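Local coordinates for RagB/SusD family nutrient uptake outer membrane protein (Bacteroides thetaiotaomicron, PDB 7KV2) that probably binds beta-glucans at the cell surface of a gut bacterium, as the SusD-like partner of an outer-membrane glycan uptake system, at residues Ser270-Phe275 with Arg404-Leu409; Tyr54-Trp59 with Val152-Trp157; Gln185-Met190 with Glu226-Gln231. All coordinates share one frame; numbering follows the deposited sequence.

Contact 1 (Ser270-Phe275 with Arg404-Leu409). With NA (sodium ion), chain G.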
loop_
_atom_site.group_PDB
_atom_site.type_symbol
_atom_site.label_atom_id
_atom_site.label_comp_id
_atom_site.label_asym_id
_atom_site.label_seq_id
_atom_site.Cartn_x
_atom_site.Cartn_y
_atom_site.Cartn_z
ATOM N N SER A 270 -3.140 -14.154 -7.608
ATOM C CA SER A 270 -2.304 -15.148 -8.326
ATOM C C SER A 270 -1.501 -15.957 -7.299
ATOM O O SER A 270 -1.579 -15.713 -6.067
ATOM C CB SER A 270 -1.356 -14.470 -9.243
ATOM O OG SER A 270 -0.346 -13.832 -8.468
ATOM N N ILE A 271 -0.614 -16.812 -7.791
ATOM C CA ILE A 271 0.250 -17.588 -6.863
ATOM C C ILE A 271 1.188 -16.643 -6.108
ATOM O O ILE A 271 1.677 -17.006 -5.029
ATOM C CB ILE A 271 1.003 -18.678 -7.618
ATOM C CG1 ILE A 271 1.532 -19.700 -6.602
ATOM C CG2 ILE A 271 2.063 -18.095 -8.532
ATOM C CD1 ILE A 271 1.556 -21.081 -7.130
ATOM N N GLU A 272 1.403 -15.435 -6.629
ATOM C CA GLU A 272 2.297 -14.447 -5.981
ATOM C C GLU A 272 1.581 -13.659 -4.881
ATOM O O GLU A 272 2.276 -13.039 -4.064
ATOM C CB GLU A 272 2.795 -13.464 -7.026
ATOM C CG GLU A 272 3.960 -12.671 -6.514
ATOM C CD GLU A 272 4.901 -12.126 -7.526
ATOM O OE1 GLU A 272 4.972 -12.689 -8.639
ATOM O OE2 GLU A 272 5.557 -11.135 -7.178
ATOM N N SER A 273 0.254 -13.600 -4.900
ATOM C CA SER A 273 -0.516 -12.681 -4.021
ATOM C C SER A 273 -0.667 -13.314 -2.648
ATOM O O SER A 273 -1.255 -14.402 -2.574
ATOM C CB SER A 273 -1.896 -12.300 -4.541
ATOM O OG SER A 273 -1.886 -12.036 -5.916
ATOM N N ILE A 274 -0.171 -12.638 -1.612
ATOM C CA ILE A 274 -0.415 -12.946 -0.170
ATOM C C ILE A 274 -1.594 -12.102 0.334
ATOM O O ILE A 274 -2.503 -12.644 1.021
ATOM C CB ILE A 274 0.871 -12.748 0.649
ATOM C CG1 ILE A 274 1.907 -13.786 0.212
ATOM C CG2 ILE A 274 0.577 -12.775 2.146
ATOM C CD1 ILE A 274 3.312 -13.493 0.625
ATOM N N PHE A 275 -1.655 -10.821 -0.030
ATOM C CA PHE A 275 -2.809 -9.991 0.383
ATOM C C PHE A 275 -3.021 -8.852 -0.614
ATOM O O PHE A 275 -2.043 -8.189 -0.996
ATOM C CB PHE A 275 -2.600 -9.523 1.823
ATOM C CG PHE A 275 -3.860 -9.059 2.501
ATOM C CD1 PHE A 275 -4.908 -9.945 2.719
ATOM C CD2 PHE A 275 -4.023 -7.724 2.875
ATOM C CE1 PHE A 275 -6.076 -9.522 3.333
ATOM C CE2 PHE A 275 -5.195 -7.304 3.493
ATOM C CZ PHE A 275 -6.225 -8.200 3.701
ATOM N N ARG A 404 3.148 -9.257 -1.742
ATOM C CA ARG A 404 3.495 -10.157 -2.864
ATOM C C ARG A 404 4.647 -11.041 -2.399
ATOM O O ARG A 404 5.458 -10.598 -1.582
ATOM C CB ARG A 404 3.893 -9.387 -4.111
ATOM C CG ARG A 404 2.797 -8.442 -4.581
ATOM C CD ARG A 404 2.981 -7.907 -5.984
ATOM N NE ARG A 404 4.019 -6.888 -6.176
ATOM C CZ ARG A 404 5.223 -7.090 -6.718
ATOM N NH1 ARG A 404 5.628 -8.307 -7.086
ATOM N NH2 ARG A 404 6.029 -6.062 -6.910
ATOM N N TYR A 405 4.735 -12.225 -2.974
ATOM C CA TYR A 405 5.752 -13.216 -2.575
ATOM C C TYR A 405 7.164 -12.680 -2.812
ATOM O O TYR A 405 8.055 -13.094 -2.115
ATOM C CB TYR A 405 5.531 -14.497 -3.356
ATOM C CG TYR A 405 6.409 -15.664 -2.977
ATOM C CD1 TYR A 405 6.237 -16.339 -1.789
ATOM C CD2 TYR A 405 7.327 -16.167 -3.877
ATOM C CE1 TYR A 405 6.982 -17.477 -1.495
ATOM C CE2 TYR A 405 8.087 -17.287 -3.598
ATOM C CZ TYR A 405 7.912 -17.953 -2.410
ATOM O OH TYR A 405 8.644 -19.087 -2.190
ATOM N N SER A 406 7.410 -11.810 -3.789
ATOM C CA SER A 406 8.770 -11.228 -3.945
ATOM C C SER A 406 9.172 -10.481 -2.652
ATOM O O SER A 406 10.366 -10.455 -2.308
ATOM C CB SER A 406 8.840 -10.369 -5.163
ATOM O OG SER A 406 7.961 -9.277 -5.043
ATOM N N GLU A 407 8.205 -9.933 -1.913
ATOM C CA GLU A 407 8.486 -9.281 -0.632
ATOM C C GLU A 407 8.855 -10.319 0.421
ATOM O O GLU A 407 9.763 -10.025 1.255
ATOM C CB GLU A 407 7.313 -8.439 -0.157
ATOM C CG GLU A 407 7.753 -7.519 0.950
ATOM C CD GLU A 407 6.804 -6.439 1.411
ATOM O OE1 GLU A 407 5.642 -6.387 0.936
ATOM O OE2 GLU A 407 7.261 -5.647 2.317
ATOM N N THR A 408 8.182 -11.470 0.409
ATOM C CA THR A 408 8.560 -12.592 1.289
ATOM C C THR A 408 10.042 -12.944 1.057
ATOM O O THR A 408 10.779 -13.083 2.020
ATOM C CB THR A 408 7.677 -13.813 1.011
ATOM O OG1 THR A 408 6.301 -13.456 1.053
ATOM C CG2 THR A 408 7.931 -14.905 2.020
ATOM N N LEU A 409 10.435 -13.162 -0.195
ATOM C CA LEU A 409 11.809 -13.582 -0.563
ATOM C C LEU A 409 12.826 -12.504 -0.149
ATOM O O LEU A 409 13.885 -12.857 0.438
ATOM C CB LEU A 409 11.876 -13.867 -2.066
ATOM C CG LEU A 409 11.162 -15.121 -2.591
ATOM C CD1 LEU A 409 11.102 -15.092 -4.103
ATOM C CD2 LEU A 409 11.827 -16.410 -2.139
HETATM NA NA NA G . 6.694 -21.085 -1.912
HETATM O O HOH W 1 7.481 -22.448 -3.514
#
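Y405 serves a strand contact and a metal site at once: its backbone N is held by the carbonyl oxygen of E272, while its ring leads away from the glutamate and places Y405 OH 2.8 Å from a sodium ion. A water and the backbone oxygens of I248, S250 and Y253 also bind the metal. The Y405 N to E272 O bond is 2.8 Å long with an N-H...O angle of 144°, and the CA of R404 lies 3.4 Å from E272 O as a C-H...O neighbour. CG of E272 stands anti to its backbone N (chi1 -165°), which carries the extended chain past CB of Y405 to the arginine. There E272 OE2 meets R404 NH1 at 2.8 Å, at the guanidinium edge; this salt bridge is weak as a hydrogen bond, with the two planes turned 47° apart. OE1 pairs with R435, and E456 takes both R404 NH1 and S406 OG, so the charges form a buried network. An alanine in place of E272 would probably leave R435 without this carboxylate and R404 more dependent on E456 and E460. E272 itself sits in a type I turn from S270 to S273, within which S270 OG accepts from E272 N at 3.0 Å, an ST turn. CD1 of I274 presses tightly on OG1 of T408, a buried hydroxyl for which the model offers no hydrogen-bond partner. S273 and R404 form an antiparallel non-hydrogen-bonded pair, followed by a classic bulge where I274 and F275 both face Y403. Strand 400-404, paired with 273-277, runs straight into helix 405-417, with helix 217-231 against I274 and helix 237-249 against Y405 and T408.

Contact 2 (Tyr54-Trp59 with Val152-Trp157); sequences YDPLHW and VFYYNW
The rings of Y154 and W157 both present their edges to the turn at P56 and L57: L57 N lies in the plane of the tyrosine ring, and the carbonyl oxygens of P56 and L57 lie in that of the indole. One face of W157 carries CD1 of F153, set toward the rim. This is a short 3-10 turn, 55-57, docked on helix 137-162 of the TPR-like helical part of a SusD-family protein. CH2 of W157 comes to 3.6 Å from P56 O. The phenol of Y154 reaches across to the turn, its CG anti to the carbonyl carbon (chi1 -65°), and its OH donates to A53 O of helix 43-53. Y154 OH receives only a weak bond from L57 N, 3.2 Å away with an N-H...O angle of 126°, while CD of P56 lies 3.4 Å from Y154 OH. The hydroxyl thus bonds helix 43-53 and, more weakly, the turn that follows. P56 and L57 share the apolar part: CB of P56 and CD2 of L57 each lie 3.8 Å from CE1 of Y154, and CD2 of L57 also meets the F153 ring obliquely, 3.5 Å from CD1 of F153.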
loop_
_atom_site.group_PDB
_atom_site.type_symbol
_atom_site.label_atom_id
_atom_site.label_comp_id
_atom_site.label_asym_id
_atom_site.label_seq_id
_atom_site.Cartn_x
_atom_site.Cartn_y
_atom_site.Cartn_z
ATOM N N TYR A 54 -13.843 -5.239 7.575
ATOM C CA TYR A 54 -12.958 -5.201 6.377
ATOM C C TYR A 54 -13.219 -3.957 5.519
ATOM O O TYR A 54 -12.351 -3.618 4.676
ATOM C CB TYR A 54 -13.163 -6.448 5.503
ATOM C CG TYR A 54 -12.575 -7.740 6.016
ATOM C CD1 TYR A 54 -13.282 -8.558 6.885
ATOM C CD2 TYR A 54 -11.320 -8.166 5.624
ATOM C CE1 TYR A 54 -12.745 -9.752 7.348
ATOM C CE2 TYR A 54 -10.773 -9.378 6.057
ATOM C CZ TYR A 54 -11.491 -10.184 6.921
ATOM O OH TYR A 54 -10.958 -11.363 7.371
ATOM N N ASP A 55 -14.371 -3.289 5.634
ATOM C CA ASP A 55 -14.762 -2.295 4.603
ATOM C C ASP A 55 -13.777 -1.135 4.560
ATOM O O ASP A 55 -13.463 -0.648 3.477
ATOM C CB ASP A 55 -16.196 -1.805 4.797
ATOM C CG ASP A 55 -17.199 -2.697 4.109
ATOM O OD1 ASP A 55 -16.998 -3.014 2.919
ATOM O OD2 ASP A 55 -18.177 -3.090 4.781
ATOM N N PRO A 56 -13.309 -0.585 5.704
ATOM C CA PRO A 56 -12.412 0.579 5.667
ATOM C C PRO A 56 -11.074 0.324 4.938
ATOM O O PRO A 56 -10.441 1.269 4.521
ATOM C CB PRO A 56 -12.249 0.911 7.157
ATOM C CG PRO A 56 -13.568 0.451 7.740
ATOM C CD PRO A 56 -13.762 -0.900 7.080
ATOM N N LEU A 57 -10.686 -0.943 4.759
ATOM C CA LEU A 57 -9.539 -1.290 3.865
ATOM C C LEU A 57 -9.683 -0.580 2.518
ATOM O O LEU A 57 -8.624 -0.115 1.996
ATOM C CB LEU A 57 -9.430 -2.806 3.634
ATOM C CG LEU A 57 -8.995 -3.627 4.835
ATOM C CD1 LEU A 57 -9.093 -5.098 4.498
ATOM C CD2 LEU A 57 -7.597 -3.264 5.326
ATOM N N HIS A 58 -10.882 -0.525 1.927
ATOM C CA HIS A 58 -11.066 -0.036 0.544
ATOM C C HIS A 58 -11.548 1.405 0.544
ATOM O O HIS A 58 -11.951 1.843 -0.485
ATOM C CB HIS A 58 -11.968 -0.935 -0.313
ATOM C CG HIS A 58 -13.380 -1.066 0.152
ATOM N ND1 HIS A 58 -14.372 -0.156 -0.164
ATOM C CD2 HIS A 58 -13.965 -2.019 0.897
ATOM C CE1 HIS A 58 -15.512 -0.550 0.397
ATOM N NE2 HIS A 58 -15.295 -1.696 1.027
ATOM N N TRP A 59 -11.432 2.149 1.640
ATOM C CA TRP A 59 -11.911 3.555 1.710
ATOM C C TRP A 59 -10.896 4.626 1.305
ATOM O O TRP A 59 -11.331 5.593 0.689
ATOM C CB TRP A 59 -12.388 3.847 3.148
ATOM C CG TRP A 59 -13.681 3.175 3.491
ATOM C CD1 TRP A 59 -14.409 2.309 2.730
ATOM C CD2 TRP A 59 -14.388 3.300 4.748
ATOM N NE1 TRP A 59 -15.518 1.891 3.424
ATOM C CE2 TRP A 59 -15.528 2.474 4.666
ATOM C CE3 TRP A 59 -14.160 4.024 5.922
ATOM C CZ2 TRP A 59 -16.451 2.367 5.711
ATOM C CZ3 TRP A 59 -15.079 3.936 6.947
ATOM C CH2 TRP A 59 -16.207 3.121 6.838
ATOM N N VAL A 152 -4.624 -4.419 13.887
ATOM C CA VAL A 152 -3.166 -4.129 13.788
ATOM C C VAL A 152 -2.898 -3.497 12.413
ATOM O O VAL A 152 -2.090 -2.543 12.352
ATOM C CB VAL A 152 -2.317 -5.381 14.046
ATOM C CG1 VAL A 152 -0.828 -5.103 13.867
ATOM C CG2 VAL A 152 -2.562 -5.948 15.451
ATOM N N PHE A 153 -3.571 -3.998 11.377
ATOM C CA PHE A 153 -3.417 -3.488 9.972
ATOM C C PHE A 153 -3.832 -1.999 9.943
ATOM O O PHE A 153 -3.089 -1.129 9.452
ATOM C CB PHE A 153 -4.184 -4.376 8.981
ATOM C CG PHE A 153 -3.857 -4.081 7.528
ATOM C CD1 PHE A 153 -4.416 -3.006 6.865
ATOM C CD2 PHE A 153 -2.832 -4.778 6.888
ATOM C CE1 PHE A 153 -4.061 -2.704 5.556
ATOM C CE2 PHE A 153 -2.456 -4.455 5.597
ATOM C CZ PHE A 153 -3.086 -3.427 4.928
ATOM N N TYR A 154 -4.933 -1.641 10.592
ATOM C CA TYR A 154 -5.405 -0.241 10.608
ATOM C C TYR A 154 -4.485 0.623 11.494
ATOM O O TYR A 154 -4.210 1.795 11.116
ATOM C CB TYR A 154 -6.867 -0.204 11.041
ATOM C CG TYR A 154 -7.860 -0.859 10.126
ATOM C CD1 TYR A 154 -8.016 -0.414 8.813
ATOM C CD2 TYR A 154 -8.733 -1.828 10.586
ATOM C CE1 TYR A 154 -8.994 -0.940 7.993
ATOM C CE2 TYR A 154 -9.687 -2.391 9.756
ATOM C CZ TYR A 154 -9.818 -1.952 8.448
ATOM O OH TYR A 154 -10.784 -2.448 7.610
ATOM N N TYR A 155 -4.041 0.105 12.657
ATOM C CA TYR A 155 -3.102 0.841 13.548
ATOM C C TYR A 155 -1.761 1.063 12.838
ATOM O O TYR A 155 -1.159 2.095 13.027
ATOM C CB TYR A 155 -2.870 0.121 14.879
ATOM C CG TYR A 155 -3.903 0.501 15.905
ATOM C CD1 TYR A 155 -4.034 1.819 16.282
ATOM C CD2 TYR A 155 -4.731 -0.429 16.507
ATOM C CE1 TYR A 155 -4.980 2.230 17.206
ATOM C CE2 TYR A 155 -5.676 -0.032 17.448
ATOM C CZ TYR A 155 -5.815 1.299 17.787
ATOM O OH TYR A 155 -6.741 1.727 18.708
ATOM N N ASN A 156 -1.357 0.142 11.965
ATOM C CA ASN A 156 -0.112 0.252 11.197
ATOM C C ASN A 156 -0.205 1.480 10.284
ATOM O O ASN A 156 0.811 2.174 10.121
ATOM C CB ASN A 156 0.156 -1.056 10.439
ATOM C CG ASN A 156 1.469 -0.998 9.720
ATOM O OD1 ASN A 156 2.502 -0.714 10.345
ATOM N ND2 ASN A 156 1.428 -1.258 8.407
ATOM N N TRP A 157 -1.377 1.790 9.729
ATOM C CA TRP A 157 -1.508 2.970 8.844
ATOM C C TRP A 157 -1.158 4.217 9.697
ATOM O O TRP A 157 -0.383 5.065 9.268
ATOM C CB TRP A 157 -2.931 3.075 8.312
ATOM C CG TRP A 157 -3.313 2.148 7.185
ATOM C CD1 TRP A 157 -2.509 1.342 6.441
ATOM C CD2 TRP A 157 -4.634 2.016 6.637
ATOM N NE1 TRP A 157 -3.245 0.708 5.473
ATOM C CE2 TRP A 157 -4.544 1.112 5.555
ATOM C CE3 TRP A 157 -5.875 2.583 6.938
ATOM C CZ2 TRP A 157 -5.653 0.727 4.812
ATOM C CZ3 TRP A 157 -6.971 2.248 6.155
ATOM C CH2 TRP A 157 -6.848 1.339 5.092
#

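Contact 3 (Gln185-Met190 with Glu226-Gln231). With EDO (1,2-ethanediol), chain E.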
loop_
_atom_site.group_PDB
_atom_site.type_symbol
_atom_site.label_atom_id
_atom_site.label_comp_id
_atom_site.label_asym_id
_atom_site.label_seq_id
_atom_site.Cartn_x
_atom_site.Cartn_y
_atom_site.Cartn_z
ATOM N N GLN A 185 5.350 2.436 22.182
ATOM C CA GLN A 185 4.256 1.784 22.959
ATOM C C GLN A 185 3.221 1.187 21.996
ATOM O O GLN A 185 2.672 0.148 22.312
ATOM C CB GLN A 185 3.566 2.785 23.890
ATOM C CG GLN A 185 4.409 3.177 25.096
ATOM C CD GLN A 185 3.765 4.284 25.889
ATOM O OE1 GLN A 185 3.107 5.172 25.354
ATOM N NE2 GLN A 185 3.934 4.217 27.202
ATOM N N LEU A 186 2.923 1.844 20.874
ATOM C CA LEU A 186 1.890 1.306 19.944
ATOM C C LEU A 186 2.447 0.033 19.296
ATOM O O LEU A 186 1.726 -0.977 19.261
ATOM C CB LEU A 186 1.484 2.389 18.947
ATOM C CG LEU A 186 0.432 1.957 17.928
ATOM C CD1 LEU A 186 -0.792 1.326 18.571
ATOM C CD2 LEU A 186 0.018 3.128 17.065
ATOM N N TYR A 187 3.728 0.027 18.920
ATOM C CA TYR A 187 4.425 -1.157 18.360
ATOM C C TYR A 187 4.203 -2.354 19.295
ATOM O O TYR A 187 3.836 -3.466 18.869
ATOM C CB TYR A 187 5.921 -0.895 18.144
ATOM C CG TYR A 187 6.673 -2.149 17.822
ATOM C CD1 TYR A 187 6.544 -2.733 16.568
ATOM C CD2 TYR A 187 7.371 -2.847 18.789
ATOM C CE1 TYR A 187 7.161 -3.927 16.261
ATOM C CE2 TYR A 187 7.988 -4.050 18.500
ATOM C CZ TYR A 187 7.863 -4.603 17.235
ATOM O OH TYR A 187 8.468 -5.770 16.904
ATOM N N GLU A 188 4.406 -2.110 20.582
ATOM C CA GLU A 188 4.258 -3.151 21.620
ATOM C C GLU A 188 2.855 -3.749 21.565
ATOM O O GLU A 188 2.788 -4.974 21.587
ATOM C CB GLU A 188 4.591 -2.577 22.995
ATOM C CG GLU A 188 6.079 -2.446 23.200
ATOM C CD GLU A 188 6.861 -3.747 23.162
ATOM O OE1 GLU A 188 6.295 -4.801 23.541
ATOM O OE2 GLU A 188 8.052 -3.700 22.738
ATOM N N LYS A 189 1.808 -2.923 21.530
ATOM C CA LYS A 189 0.411 -3.409 21.465
ATOM C C LYS A 189 0.227 -4.194 20.151
ATOM O O LYS A 189 -0.423 -5.279 20.153
ATOM C CB LYS A 189 -0.580 -2.257 21.509
ATOM C CG LYS A 189 -0.548 -1.385 22.751
ATOM C CD LYS A 189 -1.192 -2.008 23.953
ATOM C CE LYS A 189 -1.362 -0.999 25.068
ATOM N NZ LYS A 189 -1.349 -1.672 26.385
ATOM N N MET A 190 0.728 -3.634 19.041
ATOM C CA MET A 190 0.555 -4.259 17.692
ATOM C C MET A 190 1.216 -5.638 17.656
ATOM O O MET A 190 0.545 -6.628 17.285
ATOM C CB MET A 190 1.150 -3.350 16.615
ATOM C CG MET A 190 0.291 -2.118 16.408
ATOM S SD MET A 190 1.112 -0.833 15.402
ATOM C CE MET A 190 1.428 -1.671 13.846
ATOM N N GLU A 226 6.714 -6.855 8.565
ATOM C CA GLU A 226 6.634 -5.420 8.232
ATOM C C GLU A 226 6.893 -4.576 9.487
ATOM O O GLU A 226 7.804 -3.704 9.446
ATOM C CB GLU A 226 5.295 -5.035 7.628
ATOM C CG GLU A 226 5.224 -3.541 7.319
ATOM C CD GLU A 226 4.032 -3.065 6.500
ATOM O OE1 GLU A 226 3.297 -3.903 5.894
ATOM O OE2 GLU A 226 3.817 -1.870 6.515
ATOM N N ILE A 227 6.137 -4.795 10.557
ATOM C CA ILE A 227 6.220 -3.890 11.749
ATOM C C ILE A 227 7.525 -4.195 12.527
ATOM O O ILE A 227 8.195 -3.222 12.990
ATOM C CB ILE A 227 4.922 -3.952 12.585
ATOM C CG1 ILE A 227 4.743 -5.277 13.326
ATOM C CG2 ILE A 227 3.701 -3.624 11.733
ATOM C CD1 ILE A 227 3.650 -5.233 14.339
ATOM N N VAL A 228 7.938 -5.458 12.599
ATOM C CA VAL A 228 9.223 -5.896 13.232
ATOM C C VAL A 228 10.383 -5.183 12.538
ATOM O O VAL A 228 11.269 -4.613 13.240
ATOM C CB VAL A 228 9.409 -7.420 13.214
ATOM C CG1 VAL A 228 10.830 -7.823 13.522
ATOM C CG2 VAL A 228 8.441 -8.108 14.156
ATOM N N MET A 229 10.364 -5.146 11.203
ATOM C CA MET A 229 11.507 -4.571 10.468
ATOM C C MET A 229 11.442 -3.054 10.546
ATOM O O MET A 229 12.523 -2.427 10.689
ATOM C CB MET A 229 11.562 -5.084 9.029
ATOM C CG MET A 229 11.882 -6.561 8.987
ATOM S SD MET A 229 11.606 -7.336 7.347
ATOM C CE MET A 229 13.102 -6.756 6.568
ATOM N N TYR A 230 10.256 -2.451 10.507
ATOM C CA TYR A 230 10.189 -0.971 10.556
ATOM C C TYR A 230 10.658 -0.484 11.949
ATOM O O TYR A 230 11.206 0.609 12.058
ATOM C CB TYR A 230 8.802 -0.420 10.262
ATOM C CG TYR A 230 8.832 1.067 10.017
ATOM C CD1 TYR A 230 9.515 1.590 8.932
ATOM C CD2 TYR A 230 8.237 1.962 10.885
ATOM C CE1 TYR A 230 9.601 2.956 8.718
ATOM C CE2 TYR A 230 8.289 3.332 10.672
ATOM C CZ TYR A 230 9.003 3.833 9.596
ATOM O OH TYR A 230 9.058 5.172 9.349
ATOM N N GLN A 231 10.385 -1.278 12.979
ATOM C CA GLN A 231 10.739 -0.955 14.395
ATOM C C GLN A 231 12.235 -1.185 14.633
ATOM O O GLN A 231 12.743 -0.670 15.631
ATOM C CB GLN A 231 9.936 -1.845 15.337
ATOM C CG GLN A 231 10.204 -1.572 16.826
ATOM C CD GLN A 231 9.733 -0.206 17.249
ATOM O OE1 GLN A 231 9.000 0.469 16.534
ATOM N NE2 GLN A 231 10.118 0.218 18.456
HETATM C C1 EDO E . 1.615 0.482 5.491
HETATM O O1 EDO E . 1.886 1.753 4.925
HETATM C C2 EDO E . 1.627 -0.651 4.532
HETATM O O2 EDO E . 1.095 -1.904 4.997
#
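Y187 lies flat against the side chain of Q231, and its atoms trace the interface from one helix to the other. CB of Y187, at the start, has Q231 OE1 3.7 Å away. At CG of Y187 the amide begins to overlap the ring, with CD of Q231 also at 3.7 Å. The middle of the ring is covered by CG of Q231, a CH-pi contact 3.5 Å from the Y187 centroid and 5° off the normal. Along one side, CE1 of Y187 touches CB of Q231 at 3.6 Å and approaches I227 O obliquely at 3.5 Å, and the backbone N of V228 lies near the ring plane at its edge. At the tip, OH of Y187 rests 3.6 Å from CG2 of V228 and finds its polar partner in D233. The fit depends on the bend in Q231: CG is anti to the backbone N, but chi2 turns to 66° and folds the amide over the tyrosine, so that amide and ring planes lie only 9° apart, an amide-pi stack. NE2 of Q231 bonds to D184, which is likely to hold the amide in this orientation. Beside this stack M190 meets I227, CE of M190, bent back at chi3, lying 3.7 Å from CG2 of I227. Segments 185-190 and 226-231, parts of helices 183-200 and 217-231, run nearly antiparallel, their local axes 10.8 Å apart at closest approach, as expected in a TPR-like domain; helix 137-162 lies against both through W159 and N156. Across the interface the segments share aromatic, amide-stacking and aliphatic contacts, while D233 and D184 satisfy the polar tips of Y187 and Q231; shape thus joins these helices, and hydrogen bonds to flanking residues hold the stacked groups in position.

All three contacts are mainly buried; the centre of contact 2 lies nearest the chain centre, about 11 Å, against 14 Å for that of contact 1 and 17 Å for that of contact 3. Chemistry follows place: contact 1, at a strand-to-helix junction, relies on a backbone bond and buried charges, with a sodium site on its flank, contact 2 on a hydroxyl and aromatic edges, contact 3 on stacked and aliphatic groups. Contact 2 touches both others: CZ of F275 packs on CD1 of L57 at 4.3 Å, and ND2 of N156 probably bonds to OE2 of E226 at 3.1 Å. Contacts 1 and 3 do not touch, yet helix 217-231 of contact 3 also covers I274 and F153.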